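Local coordinates for protein putative cytidylyltransferase (Burkholderia pseudomallei, PDB 5X9Q) that probably catalyses the ATP-dependent adenylylation of D-glycero-beta-D-manno-heptose 1-phosphate, yielding ADP-D-glycero-beta-D-manno-heptose and diphosphate, at residues E18-I22 and V103-V107; L56-K60 and L100-D104; V70-V76 and N88-M94. All coordinates share one frame. Residue numbers count along the deposited sequence, not the author numbering.

Interaction 1 of 3, residues E18-I22 and V103-V107; sequences ERKLI and VDWVV
E18-K20 close a short 3-10 turn, with L21 N bonded to E18 O at 3.2 Å. The chain then extends through L21 (phi/psi -73/123) and I22 (-141/155), running roughly along V103-V107, of which W105-V107 are strand; the two directions differ by 40°. CA pairs K20-W105, L21-V106 and I22-V107 lie 4.6, 5.0 and 5.5 Å apart. Two backbone hydrogen bonds flank L21: V106 N to K20 O (2.9 Å) and I22 N to V106 O (3.1 Å), the pattern of a single parallel beta bridge. CA-H...O contacts back them up, W105 CA to K20 O at 3.5 Å and L21 CA to V106 O at 3.6 Å. The N-terminal segment thus covers one edge of strand 105-109, an outermost strand of the parallel Rossmann-like sheet; the other side of strand 105-109 bonds to strand 65-71. Among side-chain polar contacts, K20 is m at chi1 and t thereafter, so that its stem passes D104 O (CG to O, 3.2 Å) and NZ gives a hydrogen bond to V103 O (2.8 Å); NZ also bonds to A98 O at the end of helix 90-98. The W105 ring (chi1 m) swings round to bring CZ3 within 3.6 Å of R19 O. In the apolar group, I22 CG2 meets V107 CG2 at 3.4 Å and W105 CE3 at 4.3 Å. L21 CD2 approaches V106 CB at 4.3 Å, and both side chains touch M94.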
loop_
_atom_site.group_PDB
_atom_site.type_symbol
_atom_site.label_atom_id
_atom_site.label_comp_id
_atom_site.label_asym_id
_atom_site.label_seq_id
_atom_site.Cartn_x
_atom_site.Cartn_y
_atom_site.Cartn_z
ATOM N N GLU A 18 9.189 -8.553 -2.181
ATOM C CA GLU A 18 10.150 -8.376 -3.264
ATOM C C GLU A 18 10.176 -9.557 -4.240
ATOM O O GLU A 18 10.843 -9.494 -5.273
ATOM C CB GLU A 18 11.551 -8.135 -2.698
ATOM C CG GLU A 18 11.799 -6.707 -2.240
ATOM C CD GLU A 18 13.028 -6.582 -1.361
ATOM O OE1 GLU A 18 13.896 -7.478 -1.419
ATOM O OE2 GLU A 18 13.125 -5.588 -0.612
ATOM N N ARG A 19 9.457 -10.629 -3.917
ATOM C CA ARG A 19 9.426 -11.797 -4.782
ATOM C C ARG A 19 8.723 -11.409 -6.092
ATOM O O ARG A 19 8.850 -12.106 -7.097
ATOM C CB ARG A 19 8.836 -12.999 -4.044
ATOM C CG ARG A 19 7.368 -12.845 -3.680
ATOM C CD ARG A 19 6.874 -14.030 -2.866
ATOM N NE ARG A 19 5.454 -13.919 -2.548
ATOM C CZ ARG A 19 4.969 -13.217 -1.530
ATOM N NH1 ARG A 19 5.790 -12.559 -0.725
ATOM N NH2 ARG A 19 3.660 -13.174 -1.315
ATOM N N LYS A 20 7.981 -10.298 -6.075
ATOM C CA LYS A 20 7.275 -9.839 -7.251
ATOM C C LYS A 20 8.045 -9.044 -8.290
ATOM O O LYS A 20 7.569 -8.900 -9.420
ATOM C CB LYS A 20 6.089 -9.032 -6.753
ATOM C CG LYS A 20 5.249 -9.774 -5.776
ATOM C CD LYS A 20 4.062 -8.952 -5.361
ATOM C CE LYS A 20 3.330 -9.619 -4.210
ATOM N NZ LYS A 20 2.148 -8.803 -3.759
ATOM N N LEU A 21 9.209 -8.527 -7.908
ATOM C CA LEU A 21 10.040 -7.756 -8.820
ATOM C C LEU A 21 10.665 -8.720 -9.813
ATOM O O LEU A 21 11.382 -9.642 -9.423
ATOM C CB LEU A 21 11.127 -7.003 -8.054
ATOM C CG LEU A 21 10.677 -6.257 -6.795
ATOM C CD1 LEU A 21 11.878 -5.845 -5.957
ATOM C CD2 LEU A 21 9.833 -5.046 -7.161
ATOM N N ILE A 22 10.431 -8.497 -11.083
ATOM C CA ILE A 22 10.914 -9.373 -12.104
ATOM C C ILE A 22 11.390 -8.627 -13.346
ATOM O O ILE A 22 10.978 -7.537 -13.617
ATOM C CB ILE A 22 9.796 -10.357 -12.458
ATOM C CG1 ILE A 22 10.231 -11.339 -13.484
ATOM C CG2 ILE A 22 8.609 -9.682 -13.084
ATOM C CD1 ILE A 22 9.449 -12.607 -13.379
ATOM N N VAL A 103 -1.258 -6.871 -6.214
ATOM C CA VAL A 103 -0.295 -6.917 -7.320
ATOM C C VAL A 103 0.434 -8.247 -7.317
ATOM O O VAL A 103 0.873 -8.698 -6.261
ATOM C CB VAL A 103 0.782 -5.761 -7.222
ATOM C CG1 VAL A 103 1.895 -5.960 -8.256
ATOM C CG2 VAL A 103 0.176 -4.385 -7.403
ATOM N N ASP A 104 0.591 -8.888 -8.466
ATOM C CA ASP A 104 1.372 -10.129 -8.490
ATOM C C ASP A 104 2.792 -9.936 -9.012
ATOM O O ASP A 104 3.729 -10.527 -8.491
ATOM C CB ASP A 104 0.672 -11.188 -9.337
ATOM C CG ASP A 104 -0.688 -11.538 -8.786
ATOM O OD1 ASP A 104 -0.748 -12.318 -7.803
ATOM O OD2 ASP A 104 -1.695 -11.005 -9.307
ATOM N N TRP A 105 2.964 -9.094 -10.023
ATOM C CA TRP A 105 4.278 -8.941 -10.635
ATOM C C TRP A 105 4.525 -7.485 -10.964
ATOM O O TRP A 105 3.646 -6.812 -11.482
ATOM C CB TRP A 105 4.407 -9.798 -11.912
ATOM C CG TRP A 105 4.140 -11.272 -11.681
ATOM C CD1 TRP A 105 3.005 -11.979 -12.018
ATOM C CD2 TRP A 105 5.005 -12.203 -11.023
ATOM N NE1 TRP A 105 3.133 -13.287 -11.627
ATOM C CE2 TRP A 105 4.348 -13.452 -11.014
ATOM C CE3 TRP A 105 6.282 -12.107 -10.453
ATOM C CZ2 TRP A 105 4.921 -14.591 -10.445
ATOM C CZ3 TRP A 105 6.848 -13.241 -9.892
ATOM C CH2 TRP A 105 6.171 -14.466 -9.898
ATOM N N VAL A 106 5.726 -7.002 -10.667
ATOM C CA VAL A 106 6.103 -5.631 -11.005
ATOM C C VAL A 106 7.333 -5.663 -11.924
ATOM O O VAL A 106 8.364 -6.258 -11.575
ATOM C CB VAL A 106 6.400 -4.782 -9.739
ATOM C CG1 VAL A 106 6.633 -3.321 -10.110
ATOM C CG2 VAL A 106 5.241 -4.913 -8.723
ATOM N N VAL A 107 7.196 -5.042 -13.099
ATOM C CA VAL A 107 8.245 -5.006 -14.126
ATOM C C VAL A 107 8.590 -3.573 -14.504
ATOM O O VAL A 107 7.689 -2.765 -14.746
ATOM C CB VAL A 107 7.807 -5.702 -15.419
ATOM C CG1 VAL A 107 8.868 -5.533 -16.483
ATOM C CG2 VAL A 107 7.587 -7.132 -15.167
#

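Interaction 2 of 3, residues L56-K60 and L100-D104; sequences LADAK and LECVD
A salt bridge joins K60 NZ to D104 OD2 at 3.0 Å, with a weak second hydrogen bond to D104 OD1 at 3.4 Å. The same OD2 also accepts from the backbone N of L66, so the carboxylate links helix 50-62 to the start of the next strand. K60 reaches it with chi1 t, chi2 p, chi3 t and chi4 m, its stem lying against the loop: K60 CD is 3.4 Å from C102 O, and K60 CB is 3.8 Å from C102 CB. L56-K60 is regular helix. L100-D104 has no regular structure; E101 (phi/psi -60/-39) and C102 (-82/-13) make a tight turn with a weak V103 N to L100 O bond (3.4 Å). The backbones come closest at A57-C102, CA to CA 5.5 Å. C102, chi1 p, points its SG at the helix, 3.4 Å from L56 O, 3.6 Å from A57 N and 3.7 Å from L56 CB. Deeper in, L56 CD1 packs on L100 CD1 (3.4 Å) and V103 CG2 (4.1 Å). This joins two successive beta-alpha-beta units of a Rossmann-like domain: the helix leading into strand 65-71 meets the loop between helix 90-98 and strand 105-109.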
loop_
_atom_site.group_PDB
_atom_site.type_symbol
_atom_site.label_atom_id
_atom_site.label_comp_id
_atom_site.label_asym_id
_atom_site.label_seq_id
_atom_site.Cartn_x
_atom_site.Cartn_y
_atom_site.Cartn_z
ATOM N N LEU A 56 -5.834 -0.295 -8.479
ATOM C CA LEU A 56 -4.974 -1.472 -8.603
ATOM C C LEU A 56 -5.722 -2.739 -8.173
ATOM O O LEU A 56 -5.501 -3.823 -8.712
ATOM C CB LEU A 56 -3.704 -1.300 -7.769
ATOM C CG LEU A 56 -2.572 -0.499 -8.416
ATOM C CD1 LEU A 56 -1.301 -0.597 -7.585
ATOM C CD2 LEU A 56 -2.325 -0.972 -9.840
ATOM N N ALA A 57 -6.608 -2.579 -7.193
ATOM C CA ALA A 57 -7.426 -3.657 -6.641
ATOM C C ALA A 57 -8.541 -4.088 -7.580
ATOM O O ALA A 57 -8.736 -5.283 -7.783
ATOM C CB ALA A 57 -7.988 -3.252 -5.273
ATOM N N ASP A 58 -9.203 -3.119 -8.202
ATOM C CA ASP A 58 -10.256 -3.411 -9.164
ATOM C C ASP A 58 -9.686 -4.100 -10.410
ATOM O O ASP A 58 -10.323 -4.994 -10.971
ATOM C CB ASP A 58 -10.991 -2.129 -9.561
ATOM C CG ASP A 58 -11.966 -1.664 -8.497
ATOM O OD1 ASP A 58 -12.282 -2.460 -7.588
ATOM O OD2 ASP A 58 -12.416 -0.501 -8.570
ATOM N N ALA A 59 -8.493 -3.691 -10.843
ATOM C CA ALA A 59 -7.872 -4.292 -12.021
ATOM C C ALA A 59 -7.604 -5.757 -11.705
ATOM O O ALA A 59 -7.888 -6.631 -12.532
ATOM C CB ALA A 59 -6.567 -3.558 -12.403
ATOM N N LYS A 60 -7.128 -6.028 -10.483
ATOM C CA LYS A 60 -6.875 -7.409 -10.048
ATOM C C LYS A 60 -8.172 -8.219 -10.096
ATOM O O LYS A 60 -8.164 -9.370 -10.505
ATOM C CB LYS A 60 -6.286 -7.463 -8.622
ATOM C CG LYS A 60 -6.075 -8.894 -8.100
ATOM C CD LYS A 60 -5.194 -9.674 -9.079
ATOM C CE LYS A 60 -5.012 -11.146 -8.693
ATOM N NZ LYS A 60 -4.065 -11.428 -7.581
ATOM N N LEU A 100 1.929 -4.380 -2.227
ATOM C CA LEU A 100 0.478 -4.399 -2.330
ATOM C C LEU A 100 -0.077 -5.813 -2.481
ATOM O O LEU A 100 0.440 -6.631 -3.254
ATOM C CB LEU A 100 0.042 -3.547 -3.522
ATOM C CG LEU A 100 0.382 -2.071 -3.344
ATOM C CD1 LEU A 100 0.059 -1.273 -4.595
ATOM C CD2 LEU A 100 -0.373 -1.529 -2.119
ATOM N N GLU A 101 -1.148 -6.085 -1.745
ATOM C CA GLU A 101 -1.787 -7.389 -1.787
ATOM C C GLU A 101 -2.277 -7.752 -3.178
ATOM O O GLU A 101 -2.199 -8.906 -3.582
ATOM C CB GLU A 101 -2.972 -7.451 -0.827
ATOM C CG GLU A 101 -3.587 -8.848 -0.783
ATOM C CD GLU A 101 -4.631 -9.005 0.298
ATOM O OE1 GLU A 101 -5.216 -7.979 0.721
ATOM O OE2 GLU A 101 -4.841 -10.152 0.760
ATOM N N CYS A 102 -2.811 -6.783 -3.905
ATOM C CA CYS A 102 -3.458 -7.132 -5.161
ATOM C C CYS A 102 -2.511 -7.304 -6.338
ATOM O O CYS A 102 -2.920 -7.852 -7.350
ATOM C CB CYS A 102 -4.516 -6.090 -5.508
ATOM S SG CYS A 102 -3.860 -4.459 -5.813
ATOM N N VAL A 103 -1.258 -6.871 -6.214
ATOM C CA VAL A 103 -0.295 -6.917 -7.320
ATOM C C VAL A 103 0.434 -8.247 -7.317
ATOM O O VAL A 103 0.873 -8.698 -6.261
ATOM C CB VAL A 103 0.782 -5.761 -7.222
ATOM C CG1 VAL A 103 1.895 -5.960 -8.256
ATOM C CG2 VAL A 103 0.176 -4.385 -7.403
ATOM N N ASP A 104 0.591 -8.888 -8.466
ATOM C CA ASP A 104 1.372 -10.129 -8.490
ATOM C C ASP A 104 2.792 -9.936 -9.012
ATOM O O ASP A 104 3.729 -10.527 -8.491
ATOM C CB ASP A 104 0.672 -11.188 -9.337
ATOM C CG ASP A 104 -0.688 -11.538 -8.786
ATOM O OD1 ASP A 104 -0.748 -12.318 -7.803
ATOM O OD2 ASP A 104 -1.695 -11.005 -9.307
#

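Interaction 3 of 3, residues V70-V76 and N88-M94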
loop_
_atom_site.group_PDB
_atom_site.type_symbol
_atom_site.label_atom_id
_atom_site.label_comp_id
_atom_site.label_asym_id
_atom_site.label_seq_id
_atom_site.Cartn_x
_atom_site.Cartn_y
_atom_site.Cartn_z
ATOM N N VAL A 70 6.432 -0.359 -14.657
ATOM C CA VAL A 70 6.838 0.888 -14.006
ATOM C C VAL A 70 7.944 1.612 -14.770
ATOM O O VAL A 70 9.044 1.074 -14.962
ATOM C CB VAL A 70 7.299 0.626 -12.576
ATOM C CG1 VAL A 70 7.726 1.923 -11.914
ATOM C CG2 VAL A 70 6.175 -0.040 -11.800
ATOM N N ASN A 71 7.640 2.825 -15.215
ATOM C CA ASN A 71 8.615 3.634 -15.936
ATOM C C ASN A 71 9.937 3.759 -15.174
ATOM O O ASN A 71 9.951 4.164 -14.000
ATOM C CB ASN A 71 8.043 5.032 -16.192
ATOM C CG ASN A 71 6.745 5.002 -16.968
ATOM O OD1 ASN A 71 5.687 4.627 -16.437
ATOM N ND2 ASN A 71 6.804 5.443 -18.218
ATOM N N SER A 72 11.039 3.482 -15.871
ATOM C CA SER A 72 12.383 3.769 -15.348
ATOM C C SER A 72 12.527 5.263 -15.185
ATOM O O SER A 72 11.754 6.039 -15.765
ATOM C CB SER A 72 13.493 3.275 -16.276
ATOM O OG SER A 72 13.630 4.166 -17.375
ATOM N N ASP A 73 13.525 5.663 -14.407
ATOM C CA ASP A 73 13.734 7.079 -14.126
ATOM C C ASP A 73 13.997 7.864 -15.416
ATOM O O ASP A 73 13.406 8.935 -15.623
ATOM C CB ASP A 73 14.901 7.254 -13.144
ATOM C CG ASP A 73 14.628 6.601 -11.781
ATOM O OD1 ASP A 73 13.463 6.647 -11.316
ATOM O OD2 ASP A 73 15.573 6.007 -11.193
ATOM N N ALA A 74 14.835 7.317 -16.292
ATOM C CA ALA A 74 15.122 7.959 -17.567
ATOM C C ALA A 74 13.823 8.073 -18.365
ATOM O O ALA A 74 13.468 9.149 -18.846
ATOM C CB ALA A 74 16.160 7.166 -18.344
ATOM N N SER A 75 13.115 6.951 -18.497
ATOM C CA SER A 75 11.848 6.913 -19.215
ATOM C C SER A 75 10.856 7.962 -18.716
ATOM O O SER A 75 10.197 8.629 -19.514
ATOM C CB SER A 75 11.224 5.518 -19.123
ATOM O OG SER A 75 9.884 5.528 -19.586
ATOM N N VAL A 76 10.708 8.091 -17.400
ATOM C CA VAL A 76 9.765 9.064 -16.844
ATOM C C VAL A 76 10.161 10.456 -17.311
ATOM O O VAL A 76 9.325 11.333 -17.530
ATOM C CB VAL A 76 9.751 9.027 -15.306
ATOM C CG1 VAL A 76 8.848 10.120 -14.757
ATOM C CG2 VAL A 76 9.304 7.658 -14.813
ATOM N N ASN A 88 11.266 9.525 -6.259
ATOM C CA ASN A 88 11.599 8.209 -5.828
ATOM C C ASN A 88 12.159 7.552 -7.023
ATOM O O ASN A 88 11.707 7.741 -8.152
ATOM C CB ASN A 88 10.352 7.465 -5.351
ATOM C CG ASN A 88 10.068 7.687 -3.879
ATOM O OD1 ASN A 88 10.975 7.640 -3.046
ATOM N ND2 ASN A 88 8.806 7.929 -3.548
ATOM N N VAL A 89 13.210 6.782 -6.761
ATOM C CA VAL A 89 13.923 6.051 -7.787
ATOM C C VAL A 89 13.090 4.843 -8.162
ATOM O O VAL A 89 12.354 4.296 -7.341
ATOM C CB VAL A 89 15.324 5.624 -7.310
ATOM C CG1 VAL A 89 16.205 6.844 -7.095
ATOM C CG2 VAL A 89 15.221 4.801 -6.034
ATOM N N GLN A 90 13.210 4.437 -9.415
ATOM C CA GLN A 90 12.463 3.302 -9.924
ATOM C C GLN A 90 12.419 2.030 -9.091
ATOM O O GLN A 90 11.484 1.238 -9.232
ATOM C CB GLN A 90 13.036 2.832 -11.257
ATOM C CG GLN A 90 12.096 1.944 -12.060
ATOM C CD GLN A 90 12.811 1.282 -13.221
ATOM O OE1 GLN A 90 13.929 1.668 -13.575
ATOM N NE2 GLN A 90 12.151 0.322 -13.855
ATOM N N GLU A 91 13.412 1.820 -8.227
ATOM C CA GLU A 91 13.440 0.563 -7.476
ATOM C C GLU A 91 12.493 0.775 -6.305
ATOM O O GLU A 91 11.766 -0.121 -5.908
ATOM C CB GLU A 91 14.822 0.171 -6.960
ATOM C CG GLU A 91 14.797 -1.218 -6.296
ATOM C CD GLU A 91 16.019 -1.490 -5.432
ATOM O OE1 GLU A 91 17.105 -0.938 -5.731
ATOM O OE2 GLU A 91 15.882 -2.229 -4.431
ATOM N N ASP A 92 12.487 1.986 -5.783
ATOM C CA ASP A 92 11.614 2.309 -4.681
ATOM C C ASP A 92 10.156 2.363 -5.100
ATOM O O ASP A 92 9.297 1.860 -4.379
ATOM C CB ASP A 92 12.069 3.628 -4.048
ATOM C CG ASP A 92 13.299 3.444 -3.169
ATOM O OD1 ASP A 92 13.922 2.350 -3.231
ATOM O OD2 ASP A 92 13.657 4.389 -2.432
ATOM N N ARG A 93 9.881 2.929 -6.276
ATOM C CA ARG A 93 8.514 2.989 -6.771
ATOM C C ARG A 93 7.995 1.587 -7.020
ATOM O O ARG A 93 6.858 1.287 -6.681
ATOM C CB ARG A 93 8.425 3.827 -8.038
ATOM C CG ARG A 93 8.576 5.307 -7.773
ATOM C CD ARG A 93 8.446 6.124 -9.042
ATOM N NE ARG A 93 9.648 6.063 -9.866
ATOM C CZ ARG A 93 9.663 5.658 -11.133
ATOM N NH1 ARG A 93 8.537 5.266 -11.721
ATOM N NH2 ARG A 93 10.805 5.633 -11.812
ATOM N N MET A 94 8.861 0.712 -7.521
ATOM C CA MET A 94 8.476 -0.663 -7.794
ATOM C C MET A 94 8.285 -1.448 -6.500
ATOM O O MET A 94 7.360 -2.254 -6.401
ATOM C CB MET A 94 9.524 -1.346 -8.664
ATOM C CG MET A 94 9.573 -0.789 -10.065
ATOM S SD MET A 94 10.938 -1.468 -11.011
ATOM C CE MET A 94 10.401 -3.170 -11.241
#
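V70 and N71 end strand 65-71, S72 turns the chain, and D73-V76 form a short helix; opposite them N88 and V89 lead into helix 90-98, with V89 at its N-cap position. This is the C-terminal end of a Rossmann-like parallel sheet, where strand ends pass into loops and helix N-termini. The closest CA pairs are S72-Q90 (5.4 Å) and V70-M94 (6.6 Å). S72 caps the short helix, its OG accepting from S75 N at 3.0 Å. R93 is the main polar link: NH1 and NH2 both bond to N71 O (2.9 and 2.8 Å), while NH2 also makes a salt bridge with D73 OD1 (2.9 Å). Both acceptors lie near the guanidinium plane. NE bonds back to N88 O (3.2 Å), and NH1 also reaches V44 O, tying R93 to the loop after strand 38-43. The D73 carboxylate sits at the start of helix 90-98, where Q90 N gives weak bonds to OD1 (2.9 Å) and OD2 (3.3 Å). Further along, D92 and E91 form salt bridges with R50 of the second subunit, so this helix also faces the dimer partner. Q90 folds over the turn, OE1 lying 3.2 Å from S72 CA. Beneath the polar links V70 CG1 lies 3.4 Å from R93 NH1, and V70 CB rests on M94 CG at 3.7 Å.

Overall arrangement
Interactions 1 and 2 share V103 and D104, with centres 11 Å apart, and K20 NZ of the first lies 2.8 Å from L100 O of the second. The centres of interactions 1 and 3 are about 14 Å apart, and the two are joined through neighbouring strands: V107 O lies 2.7 Å from V70 N, a probable hydrogen bond, and M94 CE packs 3.7 Å from V106 O. Interactions 2 and 3 do not touch, nearest atoms about 7 Å and centres 19 Å apart. Interaction 2 sits where strand 105-109 begins, interaction 3 where strand 65-71 ends, the C-terminal end of the sheet, where Rossmann-like nucleotidyltransferases bind nucleotide and ATP probably binds here. All three reach the second subunit.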